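Local coordinates for protein glyoxalase 3 (Candida albicans, PDB 4LRU) that converts methylglyoxal to D-lactate in a single step without glutathione, detoxifying the methylglyoxal that the cell itself produces, at residues 162-167 / 216-221. Sequence-based numbering, arbitrary orientation.
Sequences KITGFT and IVTGVN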
loop_
_atom_site.group_PDB
_atom_site.type_symbol
_atom_site.label_atom_id
_atom_site.label_comp_id
_atom_site.label_asym_id
_atom_site.label_seq_id
_atom_site.Cartn_x
_atom_site.Cartn_y
_atom_site.Cartn_z
ATOM N N LYS A 162 9.520 -3.924 13.123
ATOM C CA LYS A 162 8.335 -3.219 13.604
ATOM C C LYS A 162 7.558 -2.671 12.422
ATOM O O LYS A 162 8.133 -2.054 11.527
ATOM C CB LYS A 162 8.749 -2.070 14.531
ATOM C CG LYS A 162 9.400 -2.535 15.817
ATOM C CD LYS A 162 9.751 -1.350 16.710
ATOM C CE LYS A 162 10.900 -1.653 17.659
ATOM N NZ LYS A 162 10.898 -3.056 18.150
ATOM N N ILE A 163 6.252 -2.920 12.422
ATOM C CA ILE A 163 5.355 -2.357 11.442
ATOM C C ILE A 163 4.090 -1.842 12.104
ATOM O O ILE A 163 3.781 -2.180 13.248
ATOM C CB ILE A 163 4.946 -3.373 10.367
ATOM C CG1 ILE A 163 4.107 -4.502 10.963
ATOM C CG2 ILE A 163 6.160 -3.872 9.608
ATOM C CD1 ILE A 163 3.337 -5.269 9.916
ATOM N N THR A 164 3.389 -0.986 11.385
ATOM C CA THR A 164 2.020 -0.660 11.733
ATOM C C THR A 164 1.130 -0.844 10.510
ATOM O O THR A 164 1.580 -1.330 9.468
ATOM C CB THR A 164 1.912 0.764 12.307
ATOM O OG1 THR A 164 0.636 0.930 12.939
ATOM C CG2 THR A 164 2.097 1.808 11.232
ATOM N N GLY A 165 -0.143 -0.510 10.665
ATOM C CA GLY A 165 -1.142 -0.710 9.616
ATOM C C GLY A 165 -2.515 -0.585 10.245
ATOM O O GLY A 165 -2.642 -0.292 11.438
ATOM N N PHE A 166 -3.543 -0.862 9.460
ATOM C CA PHE A 166 -4.912 -0.575 9.871
ATOM C C PHE A 166 -5.265 -1.322 11.155
ATOM O O PHE A 166 -4.933 -2.493 11.325
ATOM C CB PHE A 166 -5.896 -0.900 8.750
ATOM C CG PHE A 166 -7.203 -0.158 8.859
ATOM C CD1 PHE A 166 -7.279 1.189 8.545
ATOM C CD2 PHE A 166 -8.331 -0.781 9.364
ATOM C CE1 PHE A 166 -8.458 1.872 8.655
ATOM C CE2 PHE A 166 -9.524 -0.098 9.465
ATOM C CZ PHE A 166 -9.587 1.232 9.121
ATOM N N THR A 167 -5.909 -0.623 12.075
ATOM C CA THR A 167 -6.125 -1.150 13.422
ATOM C C THR A 167 -7.279 -2.151 13.475
ATOM O O THR A 167 -8.236 -2.055 12.710
ATOM C CB THR A 167 -6.408 -0.038 14.460
ATOM O OG1 THR A 167 -7.671 0.586 14.189
ATOM C CG2 THR A 167 -5.285 1.007 14.476
ATOM N N ILE A 216 12.088 -0.343 5.992
ATOM C CA ILE A 216 10.673 -0.713 5.965
ATOM C C ILE A 216 9.877 0.414 6.605
ATOM O O ILE A 216 10.142 0.800 7.741
ATOM C CB ILE A 216 10.428 -1.999 6.752
ATOM C CG1 ILE A 216 11.293 -3.119 6.171
ATOM C CG2 ILE A 216 8.953 -2.364 6.716
ATOM C CD1 ILE A 216 11.269 -4.395 6.971
ATOM N N VAL A 217 8.916 0.944 5.859
ATOM C CA VAL A 217 8.109 2.069 6.330
ATOM C C VAL A 217 6.635 1.735 6.152
ATOM O O VAL A 217 6.186 1.379 5.058
ATOM C CB VAL A 217 8.442 3.365 5.573
ATOM C CG1 VAL A 217 7.607 4.517 6.090
ATOM C CG2 VAL A 217 9.920 3.675 5.682
ATOM N N THR A 218 5.877 1.817 7.235
ATOM C CA THR A 218 4.453 1.542 7.147
ATOM C C THR A 218 3.635 2.645 7.799
ATOM O O THR A 218 4.121 3.346 8.686
ATOM C CB THR A 218 4.116 0.195 7.813
ATOM O OG1 THR A 218 4.723 0.117 9.109
ATOM C CG2 THR A 218 4.638 -0.967 6.966
ATOM N N GLY A 219 2.381 2.777 7.358
ATOM C CA GLY A 219 1.430 3.727 7.936
ATOM C C GLY A 219 0.063 3.116 8.162
ATOM O O GLY A 219 -0.266 2.067 7.607
ATOM N N VAL A 220 -0.763 3.785 8.956
ATOM C CA VAL A 220 -1.942 3.125 9.528
ATOM C C VAL A 220 -3.161 3.071 8.589
ATOM O O VAL A 220 -3.935 2.102 8.605
ATOM C CB VAL A 220 -2.349 3.806 10.836
ATOM C CG1 VAL A 220 -3.596 3.155 11.416
ATOM C CG2 VAL A 220 -1.200 3.729 11.827
ATOM N N ASN A 221 -3.365 4.127 7.814
ATOM C CA ASN A 221 -4.700 4.492 7.332
ATOM C C ASN A 221 -4.636 5.552 6.235
ATOM O O ASN A 221 -3.562 6.047 5.898
ATOM C CB ASN A 221 -5.558 4.997 8.505
ATOM C CG ASN A 221 -4.866 6.094 9.308
ATOM O OD1 ASN A 221 -4.072 6.860 8.756
ATOM N ND2 ASN A 221 -5.105 6.134 10.610
HETATM O O HOH W 1 7.384 -0.383 9.377
#
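Ile-216 meets Ile-163 through methyl groups, CG2 to CG2 at 4.3 Å; the two segments run in nearly the same direction, 14° apart end to end. Thr-218 then reaches across with its hydroxyl. Chi1 of 48° sets OG1 between its own backbone N and carbonyl carbon, and there it accepts an almost straight hydrogen bond from Thr-164 N (2.9 Å, 174° at the hydrogen). The same OG1 is 2.7 Å from water 1, which donates to Lys-162 O, so one side chain and one water link segments of different sheets. From Gly-219 on the backbones draw together: its O takes a CA-H...O contact from Gly-165 CA at 3.5 Å, and the CA atoms of Gly-165 and Val-220 come to 3.9 Å. Val-220 spreads its methyls over Thr-164 and Gly-165, CG2 against Thr-164 OG1, itself bonded to Ile-200 O, and CG1 3.6 Å from Gly-165 O. Val-220 O lies at the edge of the Phe-166 ring, 3.5 Å from CD1, and Asn-221 CB adds to that edge. The ring also meets that of His-140, an inferred active-site residue, probably as second shell. The contact joins strand 216-219 of the main DJ-1-type sheet, backed by helix 225-236, to the small parallel pair 162-163 and 198-199, with Thr-167 N-capping helix 168-173.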